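Local coordinates for protein BT_4661 (Bacteroides thetaiotaomicron, PDB 4AK1) that probably binds heparin and heparan sulphate at the bacterial cell surface, as a SusE-like protein of the heparin utilisation locus, at residues Tyr399-Met404 / Ala414-Thr419; Val348-Asn353 / Ile386-Gly391. One frame throughout, in Å; residues are numbered along the deposited sequence.

Interaction 1 of 2, residues Tyr399-Met404 / Ala414-Thr419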
# COMPACT_ATOMS: atom_id res chain seq x y z
N TYR A 399 11.70 1.06 30.98
CA TYR A 399 10.29 1.16 31.32
C TYR A 399 10.07 2.32 32.26
O TYR A 399 10.88 2.55 33.16
CB TYR A 399 9.81 -0.13 32.01
CG TYR A 399 10.03 -1.38 31.18
CD1 TYR A 399 9.10 -1.78 30.22
CD2 TYR A 399 11.19 -2.15 31.34
CE1 TYR A 399 9.30 -2.93 29.46
CE2 TYR A 399 11.41 -3.28 30.58
CZ TYR A 399 10.46 -3.67 29.65
OH TYR A 399 10.69 -4.80 28.89
N THR A 400 8.95 3.01 32.07
CA THR A 400 8.51 4.03 33.02
C THR A 400 7.43 3.43 33.93
O THR A 400 6.44 2.89 33.45
CB THR A 400 7.95 5.24 32.25
OG1 THR A 400 8.93 5.68 31.31
CG2 THR A 400 7.61 6.40 33.21
N VAL A 401 7.63 3.52 35.24
CA VAL A 401 6.68 2.94 36.20
C VAL A 401 6.09 4.05 37.07
O VAL A 401 6.82 4.90 37.57
CB VAL A 401 7.37 1.89 37.11
CG1 VAL A 401 6.36 1.23 38.06
CG2 VAL A 401 8.08 0.84 36.28
N GLN A 402 4.77 4.03 37.26
CA GLN A 402 4.12 5.02 38.13
C GLN A 402 3.31 4.36 39.22
O GLN A 402 2.60 3.38 38.95
CB GLN A 402 3.16 5.89 37.36
CG GLN A 402 3.79 6.87 36.41
CD GLN A 402 2.71 7.74 35.81
OE1 GLN A 402 1.97 7.28 34.94
NE2 GLN A 402 2.57 8.95 36.31
N VAL A 403 3.41 4.92 40.42
CA VAL A 403 2.68 4.41 41.58
C VAL A 403 1.90 5.56 42.19
O VAL A 403 2.45 6.65 42.44
CB VAL A 403 3.62 3.80 42.64
CG1 VAL A 403 2.82 3.32 43.86
CG2 VAL A 403 4.42 2.64 42.06
N MET A 404 0.61 5.32 42.44
CA MET A 404 -0.19 6.31 43.15
C MET A 404 -0.40 5.90 44.60
O MET A 404 -0.82 4.78 44.87
CB MET A 404 -1.55 6.51 42.48
CG MET A 404 -2.38 7.60 43.16
SD MET A 404 -3.83 8.05 42.19
CE MET A 404 -4.65 6.47 42.05
N ALA A 414 4.18 8.95 42.06
CA ALA A 414 5.64 8.95 41.91
C ALA A 414 5.99 8.16 40.65
O ALA A 414 5.29 7.20 40.29
CB ALA A 414 6.30 8.30 43.12
N THR A 415 7.09 8.54 40.01
CA THR A 415 7.53 7.87 38.78
C THR A 415 8.99 7.45 38.93
O THR A 415 9.78 8.19 39.50
CB THR A 415 7.39 8.83 37.56
OG1 THR A 415 6.05 9.35 37.53
CG2 THR A 415 7.69 8.13 36.23
N PHE A 416 9.33 6.27 38.42
CA PHE A 416 10.74 5.91 38.25
C PHE A 416 10.95 5.20 36.93
O PHE A 416 9.98 4.72 36.29
CB PHE A 416 11.30 5.06 39.42
CG PHE A 416 10.69 3.68 39.55
CD1 PHE A 416 9.52 3.50 40.29
CD2 PHE A 416 11.29 2.57 38.97
CE1 PHE A 416 8.95 2.23 40.44
CE2 PHE A 416 10.73 1.29 39.10
CZ PHE A 416 9.56 1.12 39.84
N THR A 417 12.21 5.13 36.54
CA THR A 417 12.62 4.41 35.34
C THR A 417 13.28 3.08 35.73
O THR A 417 14.19 3.05 36.57
CB THR A 417 13.55 5.28 34.49
OG1 THR A 417 12.83 6.45 34.07
CG2 THR A 417 14.08 4.53 33.26
N LEU A 418 12.81 1.99 35.11
CA LEU A 418 13.36 0.65 35.30
C LEU A 418 14.03 0.21 34.00
O LEU A 418 13.38 0.16 32.95
CB LEU A 418 12.24 -0.34 35.67
CG LEU A 418 12.60 -1.83 35.62
CD1 LEU A 418 13.61 -2.16 36.71
CD2 LEU A 418 11.36 -2.72 35.71
N THR A 419 15.33 -0.10 34.05
CA THR A 419 16.07 -0.47 32.83
C THR A 419 16.62 -1.87 33.03
O THR A 419 17.36 -2.11 34.00
CB THR A 419 17.20 0.54 32.52
OG1 THR A 419 16.64 1.86 32.43
CG2 THR A 419 17.90 0.22 31.21
O HOH W 1 11.46 6.59 31.62
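Val-401 lies over one face of the Phe-416 ring: its CB stands 3.8 Å from the ring centroid and 21° off the ring normal, a CH-pi contact, while CG1 and CG2 reach the ring carbons CE1 and CE2. Phe-416 CG sits between its own backbone N and carbonyl carbon (chi1 66°), which swings the ring alongside Val-401. With the ring cut back to an alanine, the Val-401 branches would probably lose their aromatic neighbour, and a gap is likely to open beside Tyr-339, whose ring meets that of Phe-416. Beneath these side chains the backbones pair through six hydrogen bonds, among them Val-401 N to Phe-416 O at 2.8 Å and nearly straight. On the opposite face Thr-400 CG2 presses on Thr-415 CG2 at 3.5 Å, a close methyl-methyl contact, and a water joins Thr-400 OG1 to Thr-417 OG1. This threonine face meets a second subunit, where Thr-415 OG1 bonds to Asp-341 and Thr-417 OG1 to Thr-415 of that chain. Val-342 and Val-368 continue the backbone pairing outward, on the two outer flanks. With 147° between strand directions, the pair is a twisted antiparallel beta hairpin at the centre of a four-stranded mixed sheet.

Interaction 2 of 2, residues Val348-Asn353 / Ile386-Gly391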
# COMPACT_ATOMS: atom_id res chain seq x y z
N VAL A 348 16.74 -11.46 37.45
CA VAL A 348 17.26 -11.43 38.81
C VAL A 348 16.23 -10.83 39.77
O VAL A 348 15.34 -10.11 39.36
CB VAL A 348 18.63 -10.73 38.94
CG1 VAL A 348 19.65 -11.40 38.00
CG2 VAL A 348 18.52 -9.24 38.66
N GLU A 349 16.38 -11.14 41.06
CA GLU A 349 15.53 -10.56 42.09
C GLU A 349 15.87 -9.07 42.26
O GLU A 349 17.03 -8.69 42.30
CB GLU A 349 15.74 -11.32 43.39
CG GLU A 349 14.97 -10.76 44.59
CD GLU A 349 15.24 -11.57 45.84
OE1 GLU A 349 15.07 -12.81 45.80
OE2 GLU A 349 15.60 -10.97 46.87
N ILE A 350 14.84 -8.22 42.35
CA ILE A 350 15.06 -6.81 42.61
C ILE A 350 14.05 -6.33 43.66
O ILE A 350 12.85 -6.59 43.52
CB ILE A 350 14.93 -5.92 41.34
CG1 ILE A 350 15.69 -6.51 40.14
CG2 ILE A 350 15.45 -4.52 41.63
CD1 ILE A 350 15.33 -5.88 38.80
N ASP A 351 14.54 -5.67 44.70
CA ASP A 351 13.67 -4.98 45.65
C ASP A 351 13.70 -3.50 45.30
O ASP A 351 14.77 -2.89 45.28
CB ASP A 351 14.17 -5.15 47.08
CG ASP A 351 13.98 -6.55 47.61
OD1 ASP A 351 13.02 -7.24 47.20
OD2 ASP A 351 14.80 -6.95 48.46
N ILE A 352 12.53 -2.93 45.02
CA ILE A 352 12.43 -1.51 44.69
C ILE A 352 11.70 -0.82 45.84
O ILE A 352 10.47 -0.86 45.93
CB ILE A 352 11.73 -1.29 43.33
CG1 ILE A 352 12.50 -2.02 42.21
CG2 ILE A 352 11.60 0.20 43.02
CD1 ILE A 352 11.78 -2.12 40.88
N ASN A 353 12.47 -0.25 46.76
CA ASN A 353 11.89 0.33 47.96
C ASN A 353 11.67 1.82 47.81
O ASN A 353 12.49 2.51 47.20
CB ASN A 353 12.75 0.04 49.19
CG ASN A 353 12.86 -1.45 49.47
OD1 ASN A 353 11.86 -2.17 49.45
ND2 ASN A 353 14.09 -1.93 49.71
N ILE A 386 8.11 -2.41 46.08
CA ILE A 386 7.86 -3.26 44.92
C ILE A 386 8.86 -4.41 44.92
O ILE A 386 10.05 -4.19 45.18
CB ILE A 386 7.99 -2.45 43.59
CG1 ILE A 386 6.92 -1.35 43.53
CG2 ILE A 386 7.93 -3.35 42.37
CD1 ILE A 386 7.22 -0.22 42.57
N ALA A 387 8.37 -5.62 44.67
CA ALA A 387 9.25 -6.79 44.51
C ALA A 387 9.22 -7.31 43.09
O ALA A 387 8.16 -7.41 42.47
CB ALA A 387 8.86 -7.90 45.49
N ILE A 388 10.41 -7.61 42.56
CA ILE A 388 10.58 -8.35 41.31
C ILE A 388 11.33 -9.64 41.69
O ILE A 388 12.34 -9.57 42.38
CB ILE A 388 11.37 -7.52 40.26
CG1 ILE A 388 10.53 -6.31 39.81
CG2 ILE A 388 11.75 -8.36 39.04
CD1 ILE A 388 11.26 -5.28 38.97
N LYS A 389 10.81 -10.79 41.27
CA LYS A 389 11.33 -12.10 41.70
C LYS A 389 12.48 -12.59 40.81
O LYS A 389 12.54 -12.28 39.62
CB LYS A 389 10.21 -13.16 41.66
CG LYS A 389 8.92 -12.83 42.42
CD LYS A 389 9.11 -12.85 43.93
CE LYS A 389 8.11 -11.94 44.64
NZ LYS A 389 8.62 -11.49 45.97
N LYS A 390 13.38 -13.38 41.38
CA LYS A 390 14.32 -14.17 40.57
C LYS A 390 13.52 -14.98 39.54
O LYS A 390 12.43 -15.46 39.84
CB LYS A 390 15.17 -15.08 41.48
CG LYS A 390 16.02 -16.12 40.76
CD LYS A 390 16.70 -17.04 41.77
CE LYS A 390 17.55 -18.09 41.07
NZ LYS A 390 18.67 -17.42 40.35
N GLY A 391 14.02 -15.08 38.30
CA GLY A 391 13.35 -15.84 37.23
C GLY A 391 12.21 -15.11 36.53
O GLY A 391 11.50 -15.69 35.68
O HOH W 2 12.88 -13.97 44.09
O HOH W 3 12.07 -9.13 45.30
O HOH W 4 10.51 -4.62 47.93
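Ile-350 and Ile-388 stand side by side and point the same way, their CB atoms 4.0 Å apart, on one face of a short antiparallel beta ladder at the edge of a three-stranded sheet. Ile-352 and Ile-386 form the next hydrogen-bonded pair on that face, with CB atoms 3.9 Å apart. A diagonal contact ties the two pairs together: the side chains of Ile-352 and Ile-388 cross at a slant and bring their CD1 methyls to 3.7 Å. All four isoleucines hold CG1 anti to the carbonyl carbon (Ile-388 chi1 -68°) and extend on to CD1, which carries the methyl of Ile-388 out to those of both Ile-350 and Ile-352. This buried face packs on Val-342 and Phe-416 of the neighbouring sheet.

Four backbone hydrogen bonds hold the ladder, and they differ in direction. Ile-388 N approaches Ile-350 O nearly head-on, whereas Ile-350 N reaches Ile-388 O from 33° out of the carbonyl plane. Ile-388 O is also approached by Glu-349 CA in a CA-H...O contact of 3.4 Å.

The other face is polar, with Asp-351 beside Ala-387. There a water lies between Asp-351 OD1 and Ile-388 O, within hydrogen-bonding distance of both, and another water spans Asn-353 OD1 and Ile-386 O. The charged ends remain apart: Asp-351 OD1 lies 6.2 Å from Lys-389 NZ, so any attraction between them acts at a distance. Beyond the strands, Glu-349 runs extended past its CG, which rests 3.6 Å from Ile-388 O. Its carboxylate meets the other segment through water: one molecule accepts a hydrogen bond from Lys-390 N and donates to Glu-349 OE1 at 3.0 Å.

How the interactions relate
The centres of the two contacts lie about 14 Å apart, in two sheets packed against each other. Interaction 1 joins the central strands of the four-stranded sheet, and interaction 2 joins strands 350-352 and 386-388 of the three-stranded one. They follow in series: both segments of interaction 2 precede those of interaction 1 along the chain, and strand 386-388 is succeeded directly by strand 397-407. The apolar faces meet, with Phe-416 CE1 3.7 Å from Ile-386 CD1, Phe-416 CZ against Ile-352 CG2, and Leu-418 CD2 near Ile-388 CD1. The result is a beta-sandwich core, whose outer faces differ: the threonine face of interaction 1 meets a second subunit, whereas no other chain of the assembly touches interaction 2.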